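Local coordinates for gamma-resorcylate decarboxylase (Polaromonas, PDB 4QRO), which probably catalyses the manganese-dependent, non-oxidative decarboxylation of gamma-resorcylate (2,6-dihydroxybenzoate) to resorcinol, at residues Leu223-Trp228 with Leu270-Leu275; Leu205-Pro210 with Ala245-Val250; Pro62-Ile67 with Glu75-Ala80. All coordinates share one frame; numbering follows the deposited sequence.

Contact 1: residues Leu223-Trp228 with Leu270-Leu275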
loop_
_atom_site.group_PDB
_atom_site.type_symbol
_atom_site.label_atom_id
_atom_site.label_comp_id
_atom_site.label_asym_id
_atom_site.label_seq_id
_atom_site.Cartn_x
_atom_site.Cartn_y
_atom_site.Cartn_z
ATOM N N LEU A 223 -5.220 -2.614 -0.716
ATOM C CA LEU A 223 -6.108 -2.622 0.457
ATOM C C LEU A 223 -6.361 -4.019 1.053
ATOM O O LEU A 223 -6.389 -4.139 2.276
ATOM C CB LEU A 223 -7.446 -1.901 0.152
ATOM C CG LEU A 223 -7.330 -0.362 0.011
ATOM C CD1 LEU A 223 -8.608 0.236 -0.563
ATOM C CD2 LEU A 223 -7.000 0.349 1.323
ATOM N N PRO A 224 -6.597 -5.063 0.211
ATOM C CA PRO A 224 -6.976 -6.363 0.818
ATOM C C PRO A 224 -5.907 -6.967 1.761
ATOM O O PRO A 224 -6.233 -7.565 2.792
ATOM C CB PRO A 224 -7.208 -7.255 -0.402
ATOM C CG PRO A 224 -7.752 -6.302 -1.428
ATOM C CD PRO A 224 -6.936 -5.041 -1.229
ATOM N N TYR A 225 -4.649 -6.759 1.419
ATOM C CA TYR A 225 -3.519 -7.320 2.162
ATOM C C TYR A 225 -3.436 -6.735 3.552
ATOM O O TYR A 225 -3.067 -7.426 4.496
ATOM C CB TYR A 225 -2.205 -7.037 1.399
ATOM C CG TYR A 225 -0.978 -7.775 1.894
ATOM C CD1 TYR A 225 -0.658 -9.048 1.392
ATOM C CD2 TYR A 225 -0.116 -7.198 2.828
ATOM C CE1 TYR A 225 0.477 -9.731 1.822
ATOM C CE2 TYR A 225 1.017 -7.885 3.267
ATOM C CZ TYR A 225 1.310 -9.146 2.758
ATOM O OH TYR A 225 2.461 -9.851 3.159
ATOM N N SER A 226 -3.705 -5.438 3.659
ATOM C CA SER A 226 -3.536 -4.708 4.892
ATOM C C SER A 226 -4.871 -4.374 5.590
ATOM O O SER A 226 -4.870 -3.658 6.613
ATOM C CB SER A 226 -2.736 -3.419 4.633
ATOM O OG SER A 226 -1.471 -3.704 4.065
ATOM N N MET A 227 -5.988 -4.882 5.074
ATOM C CA MET A 227 -7.303 -4.483 5.592
ATOM C C MET A 227 -7.498 -4.931 7.054
ATOM O O MET A 227 -8.010 -4.160 7.885
ATOM C CB MET A 227 -8.441 -5.001 4.679
ATOM C CG MET A 227 -9.838 -4.548 5.080
ATOM S SD MET A 227 -10.099 -2.766 5.237
ATOM C CE MET A 227 -9.713 -2.224 3.567
ATOM N N TRP A 228 -7.077 -6.153 7.376
ATOM C CA TRP A 228 -7.163 -6.613 8.762
ATOM C C TRP A 228 -6.476 -5.623 9.678
ATOM O O TRP A 228 -7.043 -5.194 10.678
ATOM C CB TRP A 228 -6.558 -8.005 8.957
ATOM C CG TRP A 228 -6.702 -8.476 10.366
ATOM C CD1 TRP A 228 -7.790 -9.113 10.919
ATOM C CD2 TRP A 228 -5.740 -8.348 11.415
ATOM N NE1 TRP A 228 -7.561 -9.377 12.244
ATOM C CE2 TRP A 228 -6.311 -8.925 12.576
ATOM C CE3 TRP A 228 -4.474 -7.762 11.506
ATOM C CZ2 TRP A 228 -5.644 -8.942 13.810
ATOM C CZ3 TRP A 228 -3.802 -7.783 12.746
ATOM C CH2 TRP A 228 -4.389 -8.376 13.866
ATOM N N LEU A 270 -4.883 -11.925 -6.740
ATOM C CA LEU A 270 -6.289 -12.272 -6.958
ATOM C C LEU A 270 -6.845 -13.197 -5.866
ATOM O O LEU A 270 -7.926 -12.955 -5.348
ATOM C CB LEU A 270 -6.474 -12.954 -8.327
ATOM C CG LEU A 270 -7.906 -13.437 -8.623
ATOM C CD1 LEU A 270 -8.880 -12.256 -8.599
ATOM C CD2 LEU A 270 -7.966 -14.180 -9.957
ATOM N N ILE A 271 -6.097 -14.248 -5.515
ATOM C CA ILE A 271 -6.548 -15.208 -4.503
ATOM C C ILE A 271 -6.676 -14.525 -3.156
ATOM O O ILE A 271 -7.667 -14.750 -2.453
ATOM C CB ILE A 271 -5.625 -16.444 -4.404
ATOM C CG1 ILE A 271 -5.731 -17.307 -5.686
ATOM C CG2 ILE A 271 -5.950 -17.313 -3.179
ATOM C CD1 ILE A 271 -4.662 -18.383 -5.738
ATOM N N ASP A 272 -5.719 -13.669 -2.800
ATOM C CA ASP A 272 -5.838 -12.915 -1.548
ATOM C C ASP A 272 -7.106 -12.067 -1.574
ATOM O O ASP A 272 -7.864 -12.034 -0.608
ATOM C CB ASP A 272 -4.632 -12.019 -1.328
ATOM C CG ASP A 272 -4.652 -11.341 0.023
ATOM O OD1 ASP A 272 -4.913 -12.000 1.051
ATOM O OD2 ASP A 272 -4.454 -10.135 0.070
ATOM N N ALA A 273 -7.342 -11.367 -2.675
ATOM C CA ALA A 273 -8.537 -10.522 -2.728
ATOM C C ALA A 273 -9.796 -11.368 -2.651
ATOM O O ALA A 273 -10.732 -10.958 -1.965
ATOM C CB ALA A 273 -8.548 -9.613 -3.955
ATOM N N ILE A 274 -9.839 -12.526 -3.317
ATOM C CA ILE A 274 -11.004 -13.453 -3.183
ATOM C C ILE A 274 -11.276 -13.831 -1.708
ATOM O O ILE A 274 -12.416 -13.844 -1.265
ATOM C CB ILE A 274 -10.870 -14.705 -4.080
ATOM C CG1 ILE A 274 -11.078 -14.308 -5.550
ATOM C CG2 ILE A 274 -11.827 -15.822 -3.672
ATOM C CD1 ILE A 274 -10.711 -15.381 -6.550
ATOM N N LEU A 275 -10.215 -14.072 -0.946
ATOM C CA LEU A 275 -10.327 -14.521 0.430
ATOM C C LEU A 275 -10.518 -13.391 1.391
ATOM O O LEU A 275 -10.685 -13.618 2.611
ATOM C CB LEU A 275 -9.075 -15.331 0.814
ATOM C CG LEU A 275 -8.921 -16.683 0.092
ATOM C CD1 LEU A 275 -7.630 -17.361 0.530
ATOM C CD2 LEU A 275 -10.114 -17.614 0.326
#
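Asp272 and Ala273, neighbours on helix 267-276, meet Pro224 and Tyr225 of helix 223-232. The short segments 223-228 and 270-275 run at 46° to each other, their axes 9.1 Å apart at closest approach. Asp272 comes first along its helix and carries the polar half of the meeting. Its CG stands anti to the backbone N (chi1 -174°), which sends the carboxylate across the gap toward Pro224 and Tyr225. Asp272 OD2 lies 3.6 Å from Tyr225 CA. The same Asp272 OD2 is 4.0 Å from Pro224 CB, a close fit without a hydrogen bond between the segments. The phenol ring and the carboxylate run at about a right angle as side chains, their planes 69° apart, and OD2 approaches the ring obliquely near CD1.

In the (beta/alpha)8 barrel of the amidohydrolase family, these helices belong to the outer shell, and here this part of the shell also meets the second subunit. Tyr225 OH is hydrogen-bonded to the carbonyl O of Met219 of the second subunit, and Tyr225 O to Thr269 OG1 of the same neighbour. Tyr225 of that subunit packs in turn on Asp272, so Asp272 touches a tyrosine from each chain.

One residue further on, Ala273 supplies the apolar half. Its CA is 5.7 Å from the CA of Pro224, the nearest backbone approach here, and its small methyl group lets the proline ring settle alongside: Pro224 CG is 4.2 Å from Ala273 CB. The ring's CB likewise rests against Ala273 CA. Ala273 also packs on Ile282 of strand 282-283, within its own chain.

Contact 2: residues Leu205-Pro210 with Ala245-Val250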
loop_
_atom_site.group_PDB
_atom_site.type_symbol
_atom_site.label_atom_id
_atom_site.label_comp_id
_atom_site.label_asym_id
_atom_site.label_seq_id
_atom_site.Cartn_x
_atom_site.Cartn_y
_atom_site.Cartn_z
ATOM N N LEU A 205 -19.240 8.678 5.108
ATOM C CA LEU A 205 -20.029 8.824 3.869
ATOM C C LEU A 205 -20.991 7.661 3.637
ATOM O O LEU A 205 -22.121 7.843 3.170
ATOM C CB LEU A 205 -19.079 8.918 2.674
ATOM C CG LEU A 205 -19.730 9.191 1.335
ATOM C CD1 LEU A 205 -20.326 10.601 1.351
ATOM C CD2 LEU A 205 -18.688 9.073 0.228
ATOM N N PHE A 206 -20.536 6.456 3.940
ATOM C CA PHE A 206 -21.324 5.263 3.642
ATOM C C PHE A 206 -22.347 4.910 4.720
ATOM O O PHE A 206 -23.174 4.024 4.497
ATOM C CB PHE A 206 -20.405 4.074 3.313
ATOM C CG PHE A 206 -19.448 4.364 2.195
ATOM C CD1 PHE A 206 -19.901 4.506 0.888
ATOM C CD2 PHE A 206 -18.093 4.524 2.442
ATOM C CE1 PHE A 206 -19.024 4.822 -0.134
ATOM C CE2 PHE A 206 -17.211 4.826 1.422
ATOM C CZ PHE A 206 -17.671 4.969 0.131
ATOM N N ASP A 207 -22.283 5.589 5.870
ATOM C CA ASP A 207 -23.372 5.562 6.869
ATOM C C ASP A 207 -24.554 6.374 6.327
ATOM O O ASP A 207 -25.714 5.981 6.436
ATOM C CB ASP A 207 -22.912 6.183 8.184
ATOM C CG ASP A 207 -21.852 5.361 8.886
ATOM O OD1 ASP A 207 -21.842 4.128 8.705
ATOM O OD2 ASP A 207 -21.055 5.956 9.639
ATOM N N LYS A 208 -24.247 7.512 5.729
ATOM C CA LYS A 208 -25.284 8.407 5.178
ATOM C C LYS A 208 -25.862 7.924 3.832
ATOM O O LYS A 208 -27.069 8.030 3.587
ATOM C CB LYS A 208 -24.666 9.795 5.011
ATOM C CG LYS A 208 -25.596 10.846 4.412
ATOM C CD LYS A 208 -26.802 11.092 5.301
ATOM C CE LYS A 208 -27.734 12.117 4.684
ATOM N NZ LYS A 208 -29.046 12.102 5.377
ATOM N N TYR A 209 -24.994 7.437 2.940
ATOM C CA TYR A 209 -25.409 6.950 1.621
ATOM C C TYR A 209 -24.949 5.492 1.480
ATOM O O TYR A 209 -24.000 5.197 0.760
ATOM C CB TYR A 209 -24.828 7.831 0.503
ATOM C CG TYR A 209 -25.099 9.280 0.730
ATOM C CD1 TYR A 209 -26.418 9.777 0.745
ATOM C CD2 TYR A 209 -24.062 10.163 0.949
ATOM C CE1 TYR A 209 -26.666 11.124 0.986
ATOM C CE2 TYR A 209 -24.299 11.503 1.191
ATOM C CZ TYR A 209 -25.595 11.982 1.209
ATOM O OH TYR A 209 -25.787 13.312 1.442
ATOM N N PRO A 210 -25.625 4.570 2.173
ATOM C CA PRO A 210 -25.138 3.190 2.225
ATOM C C PRO A 210 -25.245 2.365 0.943
ATOM O O PRO A 210 -24.660 1.283 0.881
ATOM C CB PRO A 210 -25.996 2.561 3.349
ATOM C CG PRO A 210 -27.230 3.398 3.399
ATOM C CD PRO A 210 -26.771 4.789 3.082
ATOM N N ALA A 245 -17.035 7.788 10.913
ATOM C CA ALA A 245 -17.816 6.601 10.585
ATOM C C ALA A 245 -18.150 5.804 11.825
ATOM O O ALA A 245 -17.344 5.724 12.767
ATOM C CB ALA A 245 -17.104 5.720 9.597
ATOM N N LYS A 246 -19.312 5.155 11.760
ATOM C CA LYS A 246 -19.857 4.357 12.854
ATOM C C LYS A 246 -19.242 2.979 13.012
ATOM O O LYS A 246 -19.183 2.479 14.114
ATOM C CB LYS A 246 -21.373 4.182 12.678
ATOM C CG LYS A 246 -22.212 5.378 13.108
ATOM C CD LYS A 246 -23.697 5.041 13.017
ATOM C CE LYS A 246 -24.538 5.943 13.904
ATOM N NZ LYS A 246 -24.397 7.372 13.519
ATOM N N ARG A 247 -18.788 2.370 11.918
ATOM C CA ARG A 247 -18.423 0.961 11.907
ATOM C C ARG A 247 -16.948 0.784 11.547
ATOM O O ARG A 247 -16.218 1.769 11.451
ATOM C CB ARG A 247 -19.318 0.230 10.913
ATOM C CG ARG A 247 -20.792 0.279 11.301
ATOM C CD ARG A 247 -21.659 0.046 10.088
ATOM N NE ARG A 247 -21.699 -1.368 9.764
ATOM C CZ ARG A 247 -21.978 -1.878 8.564
ATOM N NH1 ARG A 247 -22.229 -1.104 7.510
ATOM N NH2 ARG A 247 -21.993 -3.193 8.422
ATOM N N LYS A 248 -16.530 -0.476 11.400
ATOM C CA LYS A 248 -15.150 -0.836 11.011
ATOM C C LYS A 248 -14.910 -0.463 9.554
ATOM O O LYS A 248 -15.837 -0.511 8.736
ATOM C CB LYS A 248 -14.918 -2.344 11.198
ATOM C CG LYS A 248 -14.987 -2.846 12.634
ATOM C CD LYS A 248 -15.073 -4.369 12.631
ATOM C CE LYS A 248 -15.019 -4.952 14.028
ATOM N NZ LYS A 248 -13.612 -5.190 14.433
ATOM N N ILE A 249 -13.677 -0.074 9.214
ATOM C CA ILE A 249 -13.355 0.230 7.821
ATOM C C ILE A 249 -13.701 -0.990 6.928
ATOM O O ILE A 249 -14.269 -0.835 5.847
ATOM C CB ILE A 249 -11.868 0.647 7.662
ATOM C CG1 ILE A 249 -11.558 1.945 8.435
ATOM C CG2 ILE A 249 -11.467 0.721 6.193
ATOM C CD1 ILE A 249 -12.452 3.133 8.093
ATOM N N VAL A 250 -13.393 -2.199 7.394
ATOM C CA VAL A 250 -13.637 -3.401 6.610
ATOM C C VAL A 250 -15.122 -3.576 6.243
ATOM O O VAL A 250 -15.438 -4.170 5.206
ATOM C CB VAL A 250 -13.098 -4.679 7.304
ATOM C CG1 VAL A 250 -13.940 -5.046 8.529
ATOM C CG2 VAL A 250 -13.066 -5.855 6.320
#
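The carboxylate of Asp207 and the aliphatic root of Lys246 cross obliquely, one reaching out from the short helix 205-208 and the other belonging to the loop ahead of helix 249-256. Asp207 holds its CG beside the backbone N, opposite the carbonyl carbon, a setting (chi1 -67°) that turns OD2 toward the backbone amide of Lys246. The bond from Lys246 N to Asp207 OD2 is 2.9 Å long, with an angle of 158° at the hydrogen, and enters by the syn lone pair. Lys246 CB then rests 3.5 Å from the same Asp207 OD2. Ala245 CA is also close, 3.4 Å from Asp207 OD2. On the outside of the family's (beta/alpha)8 barrel, this grip fastens the loop to helix 205-208 just before the N-cap position, Lys248. The other oxygen, OD1, is hydrogen-bonded to Tyr252 OH on helix 249-256. Replacing Asp207 by alanine removes both oxygens, and Lys246 N and Tyr252 OH would probably each lose a hydrogen-bond partner, leaving the loop less firmly tied to helix 205-208. Lys246 NZ stays 5.3 Å from Asp207 OD2, too far to pair but near enough perhaps to favour the charged carboxylate, whereas the guanidinium group of Arg247 is engaged by Glu255 in a salt bridge.

Contact 3: residues Pro62-Ile67 with Glu75-Ala80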
loop_
_atom_site.group_PDB
_atom_site.type_symbol
_atom_site.label_atom_id
_atom_site.label_comp_id
_atom_site.label_asym_id
_atom_site.label_seq_id
_atom_site.Cartn_x
_atom_site.Cartn_y
_atom_site.Cartn_z
ATOM N N PRO A 62 -4.426 12.656 -15.756
ATOM C CA PRO A 62 -5.491 13.083 -14.825
ATOM C C PRO A 62 -6.640 13.788 -15.536
ATOM O O PRO A 62 -7.737 13.941 -14.968
ATOM C CB PRO A 62 -4.771 14.034 -13.865
ATOM C CG PRO A 62 -3.498 14.429 -14.531
ATOM C CD PRO A 62 -3.203 13.472 -15.637
ATOM N N ALA A 63 -6.383 14.261 -16.752
ATOM C CA ALA A 63 -7.407 14.946 -17.575
ATOM C C ALA A 63 -8.176 16.014 -16.786
ATOM O O ALA A 63 -7.581 17.011 -16.347
ATOM C CB ALA A 63 -8.341 13.925 -18.226
ATOM N N VAL A 64 -9.464 15.805 -16.536
ATOM C CA VAL A 64 -10.304 16.859 -15.958
ATOM C C VAL A 64 -9.880 17.219 -14.540
ATOM O O VAL A 64 -10.017 18.368 -14.128
ATOM C CB VAL A 64 -11.804 16.495 -16.040
ATOM C CG1 VAL A 64 -12.675 17.536 -15.356
ATOM C CG2 VAL A 64 -12.215 16.345 -17.503
ATOM N N GLN A 65 -9.303 16.264 -13.819
ATOM C CA GLN A 65 -8.888 16.495 -12.440
ATOM C C GLN A 65 -7.702 17.447 -12.266
ATOM O O GLN A 65 -7.395 17.878 -11.122
ATOM C CB GLN A 65 -8.575 15.168 -11.766
ATOM C CG GLN A 65 -9.823 14.425 -11.315
ATOM C CD GLN A 65 -10.703 13.945 -12.443
ATOM O OE1 GLN A 65 -10.337 13.033 -13.147
ATOM N NE2 GLN A 65 -11.897 14.553 -12.604
ATOM N N ALA A 66 -7.017 17.735 -13.378
ATOM C CA ALA A 66 -5.869 18.628 -13.374
ATOM C C ALA A 66 -6.236 20.007 -13.984
ATOM O O ALA A 66 -5.389 20.854 -14.127
ATOM C CB ALA A 66 -4.701 17.997 -14.131
ATOM N N ILE A 67 -7.494 20.237 -14.318
ATOM C CA ILE A 67 -7.886 21.524 -14.884
ATOM C C ILE A 67 -8.379 22.447 -13.752
ATOM O O ILE A 67 -9.495 22.319 -13.244
ATOM C CB ILE A 67 -8.922 21.333 -15.985
ATOM C CG1 ILE A 67 -8.325 20.466 -17.124
ATOM C CG2 ILE A 67 -9.412 22.705 -16.479
ATOM C CD1 ILE A 67 -9.372 20.052 -18.140
ATOM N N GLU A 75 -16.244 22.578 -19.155
ATOM C CA GLU A 75 -16.227 22.601 -20.627
ATOM C C GLU A 75 -15.516 21.387 -21.252
ATOM O O GLU A 75 -16.025 20.785 -22.198
ATOM C CB GLU A 75 -15.602 23.922 -21.130
ATOM C CG GLU A 75 -16.471 25.148 -20.832
ATOM C CD GLU A 75 -15.722 26.477 -20.926
ATOM O OE1 GLU A 75 -16.373 27.520 -20.745
ATOM O OE2 GLU A 75 -14.495 26.501 -21.171
ATOM N N THR A 76 -14.331 21.047 -20.735
ATOM C CA THR A 76 -13.589 19.895 -21.190
ATOM C C THR A 76 -14.371 18.591 -20.928
ATOM O O THR A 76 -14.469 17.737 -21.801
ATOM C CB THR A 76 -12.218 19.826 -20.493
ATOM O OG1 THR A 76 -11.500 21.052 -20.723
ATOM C CG2 THR A 76 -11.390 18.678 -21.008
ATOM N N ALA A 77 -14.914 18.447 -19.726
ATOM C CA ALA A 77 -15.706 17.257 -19.392
ATOM C C ALA A 77 -16.897 17.083 -20.364
ATOM O O ALA A 77 -17.168 15.995 -20.864
ATOM C CB ALA A 77 -16.186 17.327 -17.943
ATOM N N ARG A 78 -17.589 18.171 -20.643
ATOM C CA ARG A 78 -18.774 18.134 -21.529
ATOM C C ARG A 78 -18.404 17.728 -22.954
ATOM O O ARG A 78 -19.088 16.903 -23.566
ATOM C CB ARG A 78 -19.482 19.485 -21.495
ATOM C CG ARG A 78 -20.252 19.690 -20.187
ATOM C CD ARG A 78 -20.888 21.065 -20.063
ATOM N NE ARG A 78 -21.723 21.389 -21.211
ATOM C CZ ARG A 78 -23.045 21.211 -21.309
ATOM N NH1 ARG A 78 -23.769 20.716 -20.309
ATOM N NH2 ARG A 78 -23.660 21.555 -22.433
ATOM N N ARG A 79 -17.318 18.293 -23.460
ATOM C CA ARG A 79 -16.770 17.919 -24.766
ATOM C C ARG A 79 -16.353 16.446 -24.806
ATOM O O ARG A 79 -16.653 15.742 -25.774
ATOM C CB ARG A 79 -15.563 18.800 -25.114
ATOM C CG ARG A 79 -15.925 20.171 -25.657
ATOM C CD ARG A 79 -14.737 20.797 -26.371
ATOM N NE ARG A 79 -13.694 21.127 -25.405
ATOM C CZ ARG A 79 -13.644 22.257 -24.706
ATOM N NH1 ARG A 79 -14.560 23.210 -24.868
ATOM N NH2 ARG A 79 -12.663 22.444 -23.842
ATOM N N ALA A 80 -15.658 15.992 -23.757
ATOM C CA ALA A 80 -15.176 14.609 -23.686
ATOM C C ALA A 80 -16.316 13.634 -23.601
ATOM O O ALA A 80 -16.269 12.587 -24.224
ATOM C CB ALA A 80 -14.202 14.406 -22.509
#
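This is a buried, largely apolar packing contact inside a single strand-loop-helix unit, in which Val64 and Ile67, from the loop after strand 52-59, lean on Thr76 and Ala77 of helix 70-90. Val64 lies on a short 3-10 turn and points toward the helix. Its CG2 branch, set opposite the carbonyl carbon, does the touching: Val64 CG2 is 4.1 Å from Ala77 CB and equally far from Ala77 CA, and the small alanine side chain lets the valine methyl come close to the helix backbone. Val64 CG2 also comes within 4.3 Å of Thr76 CG2. Strand 52-59, helix 70-90 and the adjacent parallel strand 95-97 make a beta-alpha-beta crossover of the amidohydrolase barrel, and the loop here folds back against the helix that it introduces. Ile67, three residues after Val64, reaches over with an extended chain (chi2 171°). Its tip lies against the branch point of the threonine, with Ile67 CD1 3.7 Å from Thr76 CB and 3.5 Å from Thr76 OG1. That hydroxyl, although met by a methyl on this side, has polar partners elsewhere: it is hydrogen-bonded to Arg72 O, one turn earlier, and to Glu15 OE1, a carboxylate that also forms a salt bridge with Arg79.

In the fold
From the N terminus, contact 3 comes first and is the most local: it closes a loop of only seven intervening residues, tying the connection between strand 52-59 and helix 70-90 back onto that helix, and is complete before the others begin. Contact 2 then opens at 205-210, and contact 1 opens at 223-228 before contact 2 closes at 245-250; contact 1 closes last, at 270-275. The two loops therefore cross, and they meet physically where Met227 packs on Ile249 and Val250, joining helices 223-232 and 249-256. Contact 3 lies across the chain's centre from contact 1, their nearest atoms about 18 Å apart: one joins a loop to its following helix, the other two outer helices.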